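Local coordinates for oxidoreductase NdmD (Pseudomonas putida, PDB 6ICM), which oxidises NADH and passes electrons to the N-demethylases NdmA and NdmB of caffeine degradation, this chain being its ferredoxin-type [2Fe-2S] domain, at residues Glu1-Phe13 / Val75-Leu87. Residues are numbered along the deposited sequence; the frame is centred on the assembly and turned at random.
Sequences EYEVELKKTGQIF and VSRCKSKKIVLDL
The carbonyl oxygen of K81 receives the backbone N of V4 at 2.9 Å, a nearly straight bond (166° at the hydrogen), and the CA of E3 leans on the same oxygen in a CA-H...O contact. From here strands 3-6 and 82-85 run parallel; weak bonds go from I83 N to V4 O and from L85 N to L6 O, and one from L6 N to I83 O is less certain. On the face of V4 and L6, CD1 of L6 rests on CE of K82 (3.5 Å), while CB of L6 lies beside both methyls of V84. K82 runs extended through chi3, and a turn at its last torsion (chi4 76°) brings NZ to CD1 of I12 at 3.3 Å. The carboxylate of buried E3 enters between C78 and I83, OE1 lying 3.5 Å from CG2 of I83. Were E3 an alanine, C78 and I83 would probably lose the group lying between them, leaving a gap. Beyond the strands, K8 and D86 make only a long salt bridge (NZ to OD1, 3.9 Å). Strand 3-6, paired with 13-15 on its other edge, is thus central in the mixed sheet of this beta-grasp [2Fe-2S] ferredoxin domain, and its union with the C-terminal strand rests mainly on backbone bonds and aliphatic packing, with charge pairing secondary.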
# COMPACT_ATOMS: atom_id res chain seq x y z
N GLU D 1 54.07 -48.41 -9.23
CA GLU D 1 54.22 -47.02 -8.80
C GLU D 1 54.46 -46.09 -10.01
O GLU D 1 55.01 -44.99 -9.86
CB GLU D 1 55.35 -46.89 -7.76
CG GLU D 1 56.81 -46.88 -8.28
CD GLU D 1 57.35 -48.25 -8.69
OE1 GLU D 1 56.56 -49.10 -9.17
OE2 GLU D 1 58.57 -48.46 -8.55
N TYR D 2 54.05 -46.55 -11.19
CA TYR D 2 54.14 -45.77 -12.42
C TYR D 2 53.21 -46.41 -13.45
O TYR D 2 53.09 -47.64 -13.49
CB TYR D 2 55.58 -45.69 -12.96
CG TYR D 2 56.43 -46.97 -12.84
CD1 TYR D 2 56.16 -48.09 -13.64
CD2 TYR D 2 57.51 -47.04 -11.95
CE1 TYR D 2 56.93 -49.26 -13.54
CE2 TYR D 2 58.29 -48.20 -11.85
CZ TYR D 2 57.99 -49.31 -12.64
OH TYR D 2 58.75 -50.45 -12.54
N GLU D 3 52.56 -45.58 -14.28
CA GLU D 3 51.60 -46.06 -15.27
C GLU D 3 51.70 -45.25 -16.56
O GLU D 3 51.95 -44.04 -16.52
CB GLU D 3 50.15 -46.04 -14.73
CG GLU D 3 49.83 -44.96 -13.65
CD GLU D 3 48.40 -44.38 -13.76
OE1 GLU D 3 47.67 -44.77 -14.69
OE2 GLU D 3 48.02 -43.54 -12.92
N VAL D 4 51.52 -45.92 -17.69
CA VAL D 4 51.53 -45.28 -19.02
C VAL D 4 50.07 -45.15 -19.46
O VAL D 4 49.17 -45.69 -18.83
CB VAL D 4 52.36 -46.12 -20.06
CG1 VAL D 4 52.62 -45.36 -21.36
CG2 VAL D 4 53.68 -46.61 -19.50
N GLU D 5 49.84 -44.48 -20.60
CA GLU D 5 48.49 -44.53 -21.16
C GLU D 5 48.41 -43.97 -22.58
O GLU D 5 49.15 -43.06 -22.95
CB GLU D 5 47.54 -43.75 -20.30
CG GLU D 5 47.72 -42.35 -20.45
CD GLU D 5 47.37 -41.68 -19.15
OE1 GLU D 5 46.89 -42.41 -18.24
OE2 GLU D 5 47.61 -40.44 -18.99
N LEU D 6 47.38 -44.45 -23.31
CA LEU D 6 47.20 -44.32 -24.76
C LEU D 6 45.89 -43.57 -25.01
O LEU D 6 45.20 -43.19 -24.07
CB LEU D 6 47.21 -45.74 -25.40
CG LEU D 6 47.67 -46.31 -26.76
CD1 LEU D 6 47.78 -47.84 -26.64
CD2 LEU D 6 46.79 -45.96 -27.98
N LYS D 7 45.55 -43.34 -26.29
CA LYS D 7 44.29 -42.70 -26.67
C LYS D 7 43.81 -43.18 -28.05
O LYS D 7 44.52 -43.89 -28.76
CB LYS D 7 44.41 -41.17 -26.71
CG LYS D 7 45.16 -40.50 -25.59
CD LYS D 7 44.25 -39.99 -24.57
CE LYS D 7 44.78 -38.69 -24.07
NZ LYS D 7 45.02 -37.76 -25.22
N LYS D 8 42.60 -42.75 -28.43
CA LYS D 8 42.18 -42.71 -29.84
C LYS D 8 42.87 -41.61 -30.64
O LYS D 8 42.57 -41.45 -31.83
CB LYS D 8 40.69 -42.46 -29.95
CG LYS D 8 40.35 -40.96 -29.94
CD LYS D 8 38.93 -40.65 -30.37
CE LYS D 8 37.89 -40.95 -29.31
NZ LYS D 8 36.57 -40.42 -29.77
N THR D 9 43.69 -40.78 -30.01
CA THR D 9 44.54 -39.81 -30.69
C THR D 9 46.00 -40.24 -30.66
O THR D 9 46.86 -39.54 -31.19
CB THR D 9 44.39 -38.42 -30.04
OG1 THR D 9 44.88 -37.42 -30.93
CG2 THR D 9 45.17 -38.34 -28.73
N GLY D 10 46.28 -41.40 -30.06
CA GLY D 10 47.56 -42.05 -30.13
C GLY D 10 48.56 -41.54 -29.14
O GLY D 10 49.49 -42.28 -28.78
N GLN D 11 48.38 -40.31 -28.67
CA GLN D 11 49.24 -39.69 -27.67
C GLN D 11 49.45 -40.61 -26.47
O GLN D 11 48.55 -41.37 -26.09
CB GLN D 11 48.62 -38.38 -27.23
CG GLN D 11 49.51 -37.49 -26.40
CD GLN D 11 48.85 -36.14 -26.18
OE1 GLN D 11 47.86 -35.81 -26.85
NE2 GLN D 11 49.39 -35.37 -25.23
N ILE D 12 50.63 -40.58 -25.87
CA ILE D 12 50.94 -41.53 -24.82
C ILE D 12 51.91 -40.85 -23.86
O ILE D 12 52.80 -40.11 -24.30
CB ILE D 12 51.45 -42.86 -25.43
CG1 ILE D 12 51.95 -43.85 -24.37
CG2 ILE D 12 52.50 -42.61 -26.53
CD1 ILE D 12 52.16 -45.25 -24.91
N PHE D 13 51.68 -41.01 -22.56
CA PHE D 13 52.57 -40.38 -21.57
C PHE D 13 52.45 -41.14 -20.26
O PHE D 13 51.78 -42.17 -20.17
CB PHE D 13 52.31 -38.87 -21.45
CG PHE D 13 50.85 -38.46 -21.30
CD1 PHE D 13 49.98 -38.52 -22.39
CD2 PHE D 13 50.35 -38.00 -20.08
CE1 PHE D 13 48.63 -38.13 -22.26
CE2 PHE D 13 49.02 -37.61 -19.95
CZ PHE D 13 48.15 -37.69 -21.06
N VAL D 75 40.90 -38.18 -8.73
CA VAL D 75 41.13 -38.87 -7.47
C VAL D 75 41.41 -40.35 -7.67
O VAL D 75 41.92 -41.01 -6.77
CB VAL D 75 39.95 -38.68 -6.49
CG1 VAL D 75 39.66 -37.20 -6.23
CG2 VAL D 75 38.69 -39.39 -6.98
N SER D 76 41.07 -40.88 -8.84
CA SER D 76 41.25 -42.30 -9.10
C SER D 76 42.55 -42.56 -9.86
O SER D 76 43.17 -41.64 -10.41
CB SER D 76 40.06 -42.85 -9.89
OG SER D 76 38.86 -42.75 -9.13
N ARG D 77 42.98 -43.82 -9.87
CA ARG D 77 44.27 -44.20 -10.43
C ARG D 77 44.15 -45.57 -11.12
O ARG D 77 43.09 -46.22 -11.09
CB ARG D 77 45.37 -44.17 -9.35
CG ARG D 77 45.83 -45.53 -8.77
CD ARG D 77 47.21 -45.41 -8.06
NE ARG D 77 47.07 -44.78 -6.74
CZ ARG D 77 46.81 -45.42 -5.60
NH1 ARG D 77 46.72 -46.75 -5.57
NH2 ARG D 77 46.68 -44.74 -4.46
N CYS D 78 45.24 -46.00 -11.77
CA CYS D 78 45.33 -47.29 -12.45
C CYS D 78 46.40 -48.16 -11.79
O CYS D 78 47.57 -47.76 -11.76
CB CYS D 78 45.66 -47.07 -13.93
SG CYS D 78 45.80 -48.58 -14.90
N LYS D 79 46.01 -49.36 -11.30
CA LYS D 79 46.93 -50.35 -10.69
C LYS D 79 47.55 -51.24 -11.71
O LYS D 79 48.60 -51.84 -11.45
CB LYS D 79 46.25 -51.34 -9.74
CG LYS D 79 45.97 -50.83 -8.37
CD LYS D 79 44.59 -51.15 -8.09
CE LYS D 79 43.97 -50.12 -8.99
NZ LYS D 79 44.30 -48.84 -8.72
N SER D 80 46.89 -51.39 -12.83
CA SER D 80 47.54 -51.99 -13.96
C SER D 80 48.71 -51.10 -14.33
O SER D 80 49.01 -50.10 -13.65
CB SER D 80 46.54 -52.17 -15.10
OG SER D 80 47.21 -52.32 -16.33
N LYS D 81 49.41 -51.46 -15.40
CA LYS D 81 50.58 -50.71 -15.82
C LYS D 81 50.28 -49.78 -16.98
O LYS D 81 50.91 -48.72 -17.10
CB LYS D 81 51.70 -51.69 -16.20
CG LYS D 81 53.10 -51.10 -16.19
CD LYS D 81 53.49 -50.52 -14.83
CE LYS D 81 54.37 -51.47 -14.03
NZ LYS D 81 54.63 -50.96 -12.65
N LYS D 82 49.32 -50.14 -17.83
CA LYS D 82 48.82 -49.28 -18.88
C LYS D 82 47.32 -49.09 -18.70
O LYS D 82 46.64 -49.93 -18.11
CB LYS D 82 49.11 -49.86 -20.28
CG LYS D 82 49.23 -48.81 -21.37
CD LYS D 82 49.24 -49.43 -22.77
CE LYS D 82 49.70 -48.42 -23.82
NZ LYS D 82 51.18 -48.20 -23.78
N ILE D 83 46.81 -47.97 -19.22
CA ILE D 83 45.38 -47.66 -19.23
C ILE D 83 45.10 -46.85 -20.49
O ILE D 83 45.84 -45.93 -20.81
CB ILE D 83 44.95 -46.87 -17.96
CG1 ILE D 83 43.52 -46.33 -18.11
CG2 ILE D 83 45.94 -45.75 -17.62
CD1 ILE D 83 43.04 -45.48 -16.95
N VAL D 84 44.04 -47.19 -21.23
CA VAL D 84 43.74 -46.45 -22.45
C VAL D 84 42.42 -45.72 -22.29
O VAL D 84 41.38 -46.34 -22.04
CB VAL D 84 43.71 -47.36 -23.68
CG1 VAL D 84 43.56 -46.52 -24.94
CG2 VAL D 84 44.98 -48.16 -23.75
N LEU D 85 42.47 -44.40 -22.43
CA LEU D 85 41.29 -43.55 -22.36
C LEU D 85 40.83 -43.22 -23.77
O LEU D 85 41.64 -42.88 -24.63
CB LEU D 85 41.56 -42.26 -21.60
CG LEU D 85 42.42 -42.34 -20.34
CD1 LEU D 85 42.56 -40.94 -19.80
CD2 LEU D 85 41.80 -43.26 -19.32
N ASP D 86 39.52 -43.29 -23.99
CA ASP D 86 38.92 -43.17 -25.31
C ASP D 86 38.69 -41.68 -25.61
O ASP D 86 37.57 -41.16 -25.62
CB ASP D 86 37.65 -44.01 -25.37
CG ASP D 86 36.95 -43.95 -26.71
OD1 ASP D 86 37.59 -43.56 -27.72
OD2 ASP D 86 35.75 -44.30 -26.74
N LEU D 87 39.81 -40.99 -25.85
CA LEU D 87 39.81 -39.53 -26.08
C LEU D 87 40.76 -39.07 -27.19
O LEU D 87 41.82 -39.66 -27.40
CB LEU D 87 40.15 -38.79 -24.78
CG LEU D 87 39.02 -38.62 -23.75
CD1 LEU D 87 39.60 -38.20 -22.43
CD2 LEU D 87 37.96 -37.61 -24.20